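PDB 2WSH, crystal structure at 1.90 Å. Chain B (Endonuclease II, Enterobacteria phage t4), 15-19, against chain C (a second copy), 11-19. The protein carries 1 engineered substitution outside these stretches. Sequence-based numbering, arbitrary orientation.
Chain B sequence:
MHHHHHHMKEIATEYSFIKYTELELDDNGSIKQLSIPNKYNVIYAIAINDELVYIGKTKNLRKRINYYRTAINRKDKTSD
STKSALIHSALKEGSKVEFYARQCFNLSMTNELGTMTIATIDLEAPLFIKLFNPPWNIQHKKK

Chain B (15-19) YSFIK
Chain C (11-19) IATEYSFIK

Two copies of one protein meet here in a small contact of side-chain packing, burying 245 Å² in total and centred on Ile B18 against Ile C18, with no hydrogen bond across it. The register is reciprocal: the CA atoms of Ser B16 and Ile C18 lie 6.4 Å apart, and those of Ile B18 and Ser C16 6.5 Å, though the backbones cross rather than run antiparallel. In chain C a helix that begins earlier covers 11-14; Tyr C15, first to leave helical phi/psi, still donates a hydrogen bond from N to Ile C11 O (2.9 Å), and Phe C17 N donates one to Ala C12 O (3.0 Å). Both serines have positive phi (phi/psi 57°/52° for Ser B16, 52°/50° for Ser C16), after which the chains become extended, Ile B18 at phi/psi -103°/146° and Ile C18 at -101°/136°. Both isoleucines point toward the partner, whereas Phe B17 and Phe C17 (both chi1 m) point away. Ile B18 is p,p and Ile C18 m,p, so the pair is not symmetric: Ile B18 CG2 packs 3.4 Å from Ile C18 CD1, a tight van der Waals approach, and 4.2 Å from Ser C16 CA. In return, Ile C18 CD1 sits 4.0 Å from Ser B16 O, while Ile C18 CG1 is 3.9 Å from Phe B17 O.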

ATOM      1  N   TYR B  15     -22.583  -0.949   3.914  1.00 22.30           N
ATOM      2  CA  TYR B  15     -21.356  -1.038   3.129  1.00 17.79           C
ATOM      3  C   TYR B  15     -21.080   0.218   2.317  1.00 22.03           C
ATOM      4  O   TYR B  15     -20.273   0.209   1.388  1.00 20.33           O
ATOM      5  CB  TYR B  15     -21.388  -2.285   2.244  1.00 25.67           C
ATOM      6  CG  TYR B  15     -21.370  -3.545   3.072  1.00 24.47           C
ATOM      7  CD1 TYR B  15     -20.175  -4.072   3.534  1.00 34.07           C
ATOM      8  CD2 TYR B  15     -22.551  -4.183   3.427  1.00 30.79           C
ATOM      9  CE1 TYR B  15     -20.149  -5.218   4.305  1.00 33.57           C
ATOM     10  CE2 TYR B  15     -22.536  -5.330   4.201  1.00 34.90           C
ATOM     11  CZ  TYR B  15     -21.331  -5.839   4.637  1.00 34.16           C
ATOM     12  OH  TYR B  15     -21.305  -6.979   5.405  1.00 45.27           O
ATOM     13  N   SER B  16     -21.756   1.300   2.684  1.00 22.80           N
ATOM     14  CA  SER B  16     -21.478   2.613   2.115  1.00 23.25           C
ATOM     15  C   SER B  16     -21.607   2.664   0.593  1.00 27.28           C
ATOM     16  O   SER B  16     -20.695   3.106  -0.105  1.00 21.30           O
ATOM     17  CB  SER B  16     -20.096   3.103   2.560  1.00 28.59           C
ATOM     18  OG  SER B  16     -20.088   3.350   3.962  1.00 22.90           O
ATOM     19  N   PHE B  17     -22.746   2.202   0.091  1.00 21.19           N
ATOM     20  CA  PHE B  17     -23.119   2.428  -1.297  1.00 26.26           C
ATOM     21  C   PHE B  17     -23.993   3.675  -1.329  1.00 29.91           C
ATOM     22  O   PHE B  17     -24.862   3.849  -0.468  1.00 24.50           O
ATOM     23  CB  PHE B  17     -23.912   1.241  -1.849  1.00 19.34           C
ATOM     24  CG  PHE B  17     -23.073   0.034  -2.168  1.00 22.10           C
ATOM     25  CD1 PHE B  17     -22.685  -0.228  -3.475  1.00 18.83           C
ATOM     26  CD2 PHE B  17     -22.689  -0.847  -1.171  1.00 18.42           C
ATOM     27  CE1 PHE B  17     -21.925  -1.344  -3.778  1.00 17.01           C
ATOM     28  CE2 PHE B  17     -21.922  -1.964  -1.464  1.00 18.28           C
ATOM     29  CZ  PHE B  17     -21.537  -2.212  -2.771  1.00 21.59           C
ATOM     30  N   ILE B  18     -23.751   4.549  -2.303  1.00 26.85           N
ATOM     31  CA  ILE B  18     -24.640   5.679  -2.550  1.00 23.28           C
ATOM     32  C   ILE B  18     -25.492   5.374  -3.767  1.00 25.46           C
ATOM     33  O   ILE B  18     -25.038   4.704  -4.694  1.00 24.96           O
ATOM     34  CB  ILE B  18     -23.867   6.999  -2.797  1.00 27.29           C
ATOM     35  CG1 ILE B  18     -22.838   6.833  -3.921  1.00 31.61           C
ATOM     36  CG2 ILE B  18     -23.191   7.478  -1.523  1.00 29.43           C
ATOM     37  CD1 ILE B  18     -23.369   7.153  -5.313  1.00 32.26           C
ATOM     38  N   LYS B  19     -26.734   5.846  -3.762  1.00 21.47           N
ATOM     39  CA  LYS B  19     -27.569   5.720  -4.944  1.00 25.93           C
ATOM     40  C   LYS B  19     -26.988   6.632  -6.006  1.00 28.07           C
ATOM     41  O   LYS B  19     -26.828   7.832  -5.787  1.00 20.35           O
ATOM     42  CB  LYS B  19     -29.019   6.104  -4.649  1.00 22.73           C
ATOM     43  CG  LYS B  19     -29.915   6.056  -5.878  1.00 28.13           C
ATOM     44  CD  LYS B  19     -31.381   6.227  -5.518  1.00 35.78           C
ATOM     45  CE  LYS B  19     -32.227   6.414  -6.767  1.00 37.68           C
ATOM     46  NZ  LYS B  19     -33.684   6.329  -6.472  1.00 37.65           N
TER
ATOM     47  N   ILE C  11     -22.252  17.457  -1.680  1.00 31.71           N
ATOM     48  CA  ILE C  11     -21.066  16.810  -1.135  1.00 32.01           C
ATOM     49  C   ILE C  11     -21.266  15.305  -1.008  1.00 25.97           C
ATOM     50  O   ILE C  11     -20.395  14.520  -1.381  1.00 30.39           O
ATOM     51  CB  ILE C  11     -20.704  17.375   0.260  1.00 30.27           C
ATOM     52  CG1 ILE C  11     -20.115  18.778   0.141  1.00 37.46           C
ATOM     53  CG2 ILE C  11     -19.706  16.475   0.960  1.00 31.02           C
ATOM     54  CD1 ILE C  11     -21.138  19.847  -0.093  1.00 46.69           C
ATOM     55  N   ALA C  12     -22.420  14.911  -0.484  1.00 28.70           N
ATOM     56  CA  ALA C  12     -22.696  13.505  -0.218  1.00 25.20           C
ATOM     57  C   ALA C  12     -22.471  12.633  -1.446  1.00 26.88           C
ATOM     58  O   ALA C  12     -21.786  11.609  -1.378  1.00 27.64           O
ATOM     59  CB  ALA C  12     -24.113  13.333   0.302  1.00 28.19           C
ATOM     60  N   THR C  13     -23.049  13.038  -2.572  1.00 23.59           N
ATOM     61  CA  THR C  13     -22.943  12.249  -3.791  1.00 30.35           C
ATOM     62  C   THR C  13     -21.554  12.337  -4.417  1.00 25.48           C
ATOM     63  O   THR C  13     -20.986  11.320  -4.813  1.00 37.10           O
ATOM     64  CB  THR C  13     -24.004  12.657  -4.832  1.00 38.63           C
ATOM     65  OG1 THR C  13     -25.311  12.517  -4.261  1.00 46.42           O
ATOM     66  CG2 THR C  13     -23.899  11.770  -6.065  1.00 37.27           C
ATOM     67  N   GLU C  14     -21.013  13.549  -4.507  1.00 24.47           N
ATOM     68  CA  GLU C  14     -19.693  13.756  -5.103  1.00 30.58           C
ATOM     69  C   GLU C  14     -18.585  12.999  -4.384  1.00 29.26           C
ATOM     70  O   GLU C  14     -17.689  12.440  -5.018  1.00 28.72           O
ATOM     71  CB  GLU C  14     -19.343  15.247  -5.143  1.00 35.44           C
ATOM     72  CG  GLU C  14     -19.656  15.926  -6.465  1.00 58.86           C
ATOM     73  CD  GLU C  14     -19.616  17.440  -6.367  1.00 62.01           C
ATOM     74  OE1 GLU C  14     -18.562  17.993  -5.978  1.00 55.18           O
ATOM     75  OE2 GLU C  14     -20.642  18.078  -6.686  1.00 66.08           O
ATOM     76  N   TYR C  15     -18.636  12.991  -3.056  1.00 20.99           N
ATOM     77  CA  TYR C  15     -17.539  12.433  -2.276  1.00 18.51           C
ATOM     78  C   TYR C  15     -17.973  11.273  -1.389  1.00 25.04           C
ATOM     79  O   TYR C  15     -17.308  10.948  -0.409  1.00 26.37           O
ATOM     80  CB  TYR C  15     -16.856  13.529  -1.457  1.00 24.75           C
ATOM     81  CG  TYR C  15     -16.180  14.558  -2.333  1.00 23.51           C
ATOM     82  CD1 TYR C  15     -15.025  14.240  -3.034  1.00 31.00           C
ATOM     83  CD2 TYR C  15     -16.705  15.833  -2.481  1.00 26.12           C
ATOM     84  CE1 TYR C  15     -14.400  15.166  -3.845  1.00 31.47           C
ATOM     85  CE2 TYR C  15     -16.085  16.771  -3.293  1.00 29.74           C
ATOM     86  CZ  TYR C  15     -14.933  16.431  -3.972  1.00 40.76           C
ATOM     87  OH  TYR C  15     -14.305  17.352  -4.784  1.00 49.71           O
ATOM     88  N   SER C  16     -19.092  10.655  -1.749  1.00 18.94           N
ATOM     89  CA  SER C  16     -19.536   9.427  -1.105  1.00 20.79           C
ATOM     90  C   SER C  16     -19.587   9.525   0.419  1.00 24.49           C
ATOM     91  O   SER C  16     -19.055   8.673   1.124  1.00 17.85           O
ATOM     92  CB  SER C  16     -18.654   8.254  -1.532  1.00 18.16           C
ATOM     93  OG  SER C  16     -18.723   8.059  -2.933  1.00 22.76           O
ATOM     94  N   PHE C  17     -20.223  10.579   0.916  1.00 19.55           N
ATOM     95  CA  PHE C  17     -20.593  10.642   2.321  1.00 18.23           C
ATOM     96  C   PHE C  17     -22.012  10.101   2.416  1.00 25.86           C
ATOM     97  O   PHE C  17     -22.908  10.587   1.730  1.00 25.99           O
ATOM     98  CB  PHE C  17     -20.562  12.083   2.826  1.00 22.05           C
ATOM     99  CG  PHE C  17     -19.185  12.603   3.103  1.00 22.14           C
ATOM    100  CD1 PHE C  17     -18.699  12.652   4.398  1.00 23.70           C
ATOM    101  CD2 PHE C  17     -18.381  13.060   2.075  1.00 20.09           C
ATOM    102  CE1 PHE C  17     -17.432  13.138   4.661  1.00 18.72           C
ATOM    103  CE2 PHE C  17     -17.113  13.544   2.328  1.00 21.56           C
ATOM    104  CZ  PHE C  17     -16.636  13.583   3.624  1.00 23.83           C
ATOM    105  N   ILE C  18     -22.215   9.082   3.244  1.00 24.05           N
ATOM    106  CA  ILE C  18     -23.543   8.507   3.426  1.00 19.05           C
ATOM    107  C   ILE C  18     -24.164   9.020   4.720  1.00 25.36           C
ATOM    108  O   ILE C  18     -23.498   9.082   5.755  1.00 20.19           O
ATOM    109  CB  ILE C  18     -23.488   6.965   3.474  1.00 32.08           C
ATOM    110  CG1 ILE C  18     -23.337   6.387   2.066  1.00 35.09           C
ATOM    111  CG2 ILE C  18     -24.743   6.406   4.118  1.00 35.37           C
ATOM    112  CD1 ILE C  18     -21.958   6.538   1.491  1.00 26.80           C
ATOM    113  N   LYS C  19     -25.439   9.392   4.662  1.00 25.50           N
ATOM    114  CA  LYS C  19     -26.154   9.818   5.858  1.00 27.38           C
ATOM    115  C   LYS C  19     -26.058   8.722   6.909  1.00 23.63           C
ATOM    116  O   LYS C  19     -26.435   7.577   6.658  1.00 25.63           O
ATOM    117  CB  LYS C  19     -27.621  10.113   5.542  1.00 29.23           C
ATOM    118  CG  LYS C  19     -28.392  10.721   6.708  1.00 28.69           C
ATOM    119  CD  LYS C  19     -29.839  10.999   6.332  1.00 47.04           C
ATOM    120  CE  LYS C  19     -30.637  11.481   7.533  1.00 58.51           C
ATOM    121  NZ  LYS C  19     -30.639  10.480   8.638  1.00 55.44           N
TER